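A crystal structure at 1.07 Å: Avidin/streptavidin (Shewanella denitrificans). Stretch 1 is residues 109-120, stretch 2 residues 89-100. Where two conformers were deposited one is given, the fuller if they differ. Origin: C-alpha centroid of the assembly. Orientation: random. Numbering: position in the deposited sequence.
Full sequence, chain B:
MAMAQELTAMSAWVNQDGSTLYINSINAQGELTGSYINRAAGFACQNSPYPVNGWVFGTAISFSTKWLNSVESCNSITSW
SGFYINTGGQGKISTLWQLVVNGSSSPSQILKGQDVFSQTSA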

# COMPACT_ATOMS: atom_id res chain seq x y z
N GLN B 109 15.10 -1.30 -8.73
CA GLN B 109 15.53 -1.39 -7.33
C GLN B 109 14.39 -1.71 -6.36
O GLN B 109 14.65 -1.94 -5.19
CB GLN B 109 16.22 -0.09 -6.90
CG GLN B 109 17.56 0.15 -7.58
CD GLN B 109 18.06 1.52 -7.27
OE1 GLN B 109 17.36 2.49 -7.48
NE2 GLN B 109 19.28 1.62 -6.74
N ILE B 110 13.16 -1.73 -6.86
CA ILE B 110 12.00 -2.09 -6.03
C ILE B 110 11.96 -3.60 -5.93
O ILE B 110 11.95 -4.30 -6.94
CB ILE B 110 10.71 -1.49 -6.61
CG1 ILE B 110 10.77 0.05 -6.57
CG2 ILE B 110 9.51 -2.00 -5.85
CD1 ILE B 110 9.65 0.72 -7.33
N LEU B 111 12.09 -4.11 -4.70
CA LEU B 111 12.15 -5.54 -4.47
C LEU B 111 10.73 -6.08 -4.40
O LEU B 111 9.80 -5.41 -3.95
CB LEU B 111 12.89 -5.84 -3.16
CG LEU B 111 14.34 -5.34 -3.06
CD1 LEU B 111 14.98 -5.76 -1.75
CD2 LEU B 111 15.18 -5.81 -4.24
N LYS B 112 10.55 -7.31 -4.86
CA LYS B 112 9.24 -7.94 -4.86
C LYS B 112 9.31 -9.35 -4.32
O LYS B 112 10.32 -10.04 -4.49
CB LYS B 112 8.66 -8.01 -6.27
CG LYS B 112 8.35 -6.69 -6.92
CD LYS B 112 7.85 -6.91 -8.34
CE LYS B 112 7.65 -5.59 -9.04
NZ LYS B 112 8.78 -4.67 -8.71
N GLY B 113 8.20 -9.80 -3.75
CA GLY B 113 8.09 -11.18 -3.34
C GLY B 113 6.68 -11.57 -2.96
O GLY B 113 5.74 -10.79 -3.15
N GLN B 114 6.55 -12.79 -2.46
CA GLN B 114 5.25 -13.34 -2.07
C GLN B 114 5.29 -13.73 -0.61
O GLN B 114 6.22 -14.38 -0.17
CB GLN B 114 4.81 -14.58 -2.90
CG GLN B 114 3.66 -15.39 -2.17
CD GLN B 114 2.35 -15.68 -2.97
OE1 GLN B 114 2.36 -16.50 -3.92
NE2 GLN B 114 1.20 -15.10 -2.51
N ASP B 115 4.27 -13.31 0.14
CA ASP B 115 4.09 -13.76 1.54
C ASP B 115 2.72 -14.39 1.66
O ASP B 115 1.73 -13.86 1.14
CB ASP B 115 4.11 -12.59 2.52
CG ASP B 115 5.49 -12.05 2.84
OD1 ASP B 115 6.52 -12.62 2.41
OD2 ASP B 115 5.51 -11.02 3.54
N VAL B 116 2.64 -15.53 2.37
CA VAL B 116 1.35 -16.10 2.74
C VAL B 116 1.25 -16.04 4.24
O VAL B 116 2.12 -16.54 4.95
CB VAL B 116 1.17 -17.54 2.22
CG1 VAL B 116 -0.14 -18.08 2.73
CG2 VAL B 116 1.21 -17.55 0.67
N PHE B 117 0.23 -15.33 4.72
CA PHE B 117 0.00 -15.15 6.15
C PHE B 117 -1.09 -16.14 6.56
O PHE B 117 -2.08 -16.33 5.84
CB PHE B 117 -0.45 -13.71 6.45
CG PHE B 117 0.60 -12.67 6.23
CD1 PHE B 117 0.84 -12.16 4.96
CD2 PHE B 117 1.32 -12.17 7.31
CE1 PHE B 117 1.81 -11.18 4.77
CE2 PHE B 117 2.28 -11.17 7.13
CZ PHE B 117 2.53 -10.68 5.86
N SER B 118 -0.87 -16.80 7.67
CA SER B 118 -1.81 -17.77 8.23
C SER B 118 -2.34 -17.23 9.54
O SER B 118 -1.64 -16.52 10.25
CB SER B 118 -1.10 -19.10 8.47
OG SER B 118 -0.62 -19.67 7.25
N GLN B 119 -3.57 -17.58 9.90
CA GLN B 119 -4.10 -17.20 11.19
C GLN B 119 -3.15 -17.60 12.32
O GLN B 119 -2.50 -18.66 12.24
CB GLN B 119 -5.46 -17.81 11.40
CG GLN B 119 -5.51 -19.32 11.37
CD GLN B 119 -6.90 -19.81 11.62
OE1 GLN B 119 -7.76 -19.72 10.74
NE2 GLN B 119 -7.14 -20.30 12.83
N THR B 120 -3.07 -16.73 13.34
CA THR B 120 -2.24 -16.90 14.55
C THR B 120 -2.23 -18.36 15.00
O THR B 120 -3.29 -18.90 15.30
CB THR B 120 -2.74 -16.05 15.78
OG1 THR B 120 -3.16 -16.91 16.84
CG2 THR B 120 -3.90 -15.16 15.41
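Stretch 2, residues 89-100: GQGKISTLWQLV

Stretch 2 forms an extended strand, 92-100, running antiparallel to strand 111-119: the N-to-C directions differ by 171° and the axes approach to 4.6 Å. The register pairs L111 with L99, G113 with W97, D115 with T95 and F117 with I93 as hydrogen-bonded pairs. At F117, for example, I93 N donates to F117 O and F117 N to I93 O, both at 2.8 Å. The intervening pairs sit closer, K112 CA to Q98 CA at 4.5 Å.

W97 has the largest covered area, 110 Å². With chi1 at 55° (p) and chi2 at -99°, its indole folds over G113, whose CA lies 3.8 Å from the centroid of the five-membered ring and 26° off the normal. An ideal CB on G113 would fall 2.5 Å from W97 CZ2, so the ring occupies the space a side chain would need. At the ring edge, W97 NE1 makes a weak hydrogen bond to D115 OD1 (3.1 Å).

Q119, covered by 70 Å², closes the far end: its side chain reaches back so that G91 N donates to Q119 OE1 (2.8 Å), while Q119 N donates to G91 O (3.0 Å). F117, with 66 Å² covered, lies beside I93, CB to CB 4.3 Å, and presents its ring edge to T95 OG1, 3.9 Å from F117 CE1.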

# COMPACT_ATOMS: atom_id res chain seq x y z
N GLY B 89 -9.92 -25.06 6.42
CA GLY B 89 -10.21 -24.72 7.81
C GLY B 89 -9.21 -23.76 8.46
O GLY B 89 -9.29 -23.51 9.66
N GLN B 90 -8.27 -23.25 7.68
CA GLN B 90 -7.34 -22.23 8.15
C GLN B 90 -7.56 -20.97 7.31
O GLN B 90 -7.51 -21.05 6.09
CB GLN B 90 -5.89 -22.72 7.98
CG GLN B 90 -4.85 -22.03 8.85
CD GLN B 90 -4.78 -22.61 10.25
N GLY B 91 -7.80 -19.82 7.95
CA GLY B 91 -7.81 -18.54 7.23
C GLY B 91 -6.39 -18.13 6.88
O GLY B 91 -5.47 -18.31 7.68
N LYS B 92 -6.23 -17.62 5.67
CA LYS B 92 -4.94 -17.16 5.19
C LYS B 92 -5.13 -15.89 4.39
O LYS B 92 -6.22 -15.62 3.88
CB LYS B 92 -4.28 -18.20 4.28
CG LYS B 92 -3.91 -19.52 4.99
CD LYS B 92 -3.09 -20.44 4.10
CE LYS B 92 -2.92 -21.80 4.75
NZ LYS B 92 -1.86 -21.81 5.80
N ILE B 93 -4.08 -15.09 4.31
CA ILE B 93 -4.03 -13.96 3.39
C ILE B 93 -2.84 -14.19 2.47
O ILE B 93 -1.70 -14.27 2.92
CB ILE B 93 -3.86 -12.60 4.13
CG1 ILE B 93 -4.94 -12.39 5.20
CG2 ILE B 93 -3.90 -11.45 3.12
CD1 ILE B 93 -4.72 -11.14 6.08
N SER B 94 -3.14 -14.35 1.18
CA SER B 94 -2.10 -14.56 0.19
C SER B 94 -1.78 -13.22 -0.43
O SER B 94 -2.68 -12.53 -0.92
CB SER B 94 -2.61 -15.55 -0.85
OG SER B 94 -1.63 -15.76 -1.82
N THR B 95 -0.49 -12.86 -0.44
CA THR B 95 -0.06 -11.52 -0.83
C THR B 95 1.11 -11.53 -1.79
O THR B 95 1.92 -12.45 -1.83
CB THR B 95 0.36 -10.64 0.39
OG1 THR B 95 1.60 -11.10 0.90
CG2 THR B 95 -0.69 -10.63 1.48
N LEU B 96 1.23 -10.41 -2.51
CA LEU B 96 2.44 -10.04 -3.22
C LEU B 96 2.87 -8.69 -2.65
O LEU B 96 2.03 -7.79 -2.51
CB LEU B 96 2.15 -9.88 -4.71
CG LEU B 96 1.66 -11.14 -5.42
CD1 LEU B 96 1.39 -10.83 -6.89
CD2 LEU B 96 2.64 -12.30 -5.27
N TRP B 97 4.15 -8.55 -2.33
CA TRP B 97 4.65 -7.31 -1.76
C TRP B 97 5.69 -6.66 -2.64
O TRP B 97 6.33 -7.30 -3.49
CB TRP B 97 5.21 -7.54 -0.34
CG TRP B 97 6.26 -8.60 -0.21
CD1 TRP B 97 6.08 -9.89 0.20
CD2 TRP B 97 7.68 -8.47 -0.48
NE1 TRP B 97 7.28 -10.56 0.22
CE2 TRP B 97 8.27 -9.72 -0.18
CE3 TRP B 97 8.50 -7.41 -0.90
CZ2 TRP B 97 9.64 -9.95 -0.32
CZ3 TRP B 97 9.85 -7.64 -1.03
CH2 TRP B 97 10.41 -8.91 -0.76
N GLN B 98 5.85 -5.37 -2.40
CA GLN B 98 6.87 -4.53 -3.03
C GLN B 98 7.54 -3.74 -1.92
O GLN B 98 6.87 -3.18 -1.04
CB GLN B 98 6.25 -3.59 -4.05
CG GLN B 98 5.46 -4.31 -5.17
CD GLN B 98 4.97 -3.35 -6.23
OE1 GLN B 98 4.40 -2.29 -5.94
NE2 GLN B 98 5.21 -3.70 -7.46
N LEU B 99 8.87 -3.65 -2.00
CA LEU B 99 9.70 -2.92 -1.05
C LEU B 99 10.45 -1.82 -1.80
O LEU B 99 11.21 -2.12 -2.73
CB LEU B 99 10.70 -3.90 -0.41
CG LEU B 99 11.83 -3.44 0.53
CD1 LEU B 99 13.02 -2.79 -0.16
CD2 LEU B 99 11.31 -2.55 1.63
N VAL B 100 10.23 -0.57 -1.42
CA VAL B 100 10.94 0.55 -2.00
C VAL B 100 11.85 1.20 -0.96
O VAL B 100 11.45 1.49 0.16
CB VAL B 100 9.99 1.57 -2.71
CG1 VAL B 100 8.96 2.19 -1.75
CG2 VAL B 100 10.79 2.67 -3.44
O HOH W 1 8.87 -13.31 0.46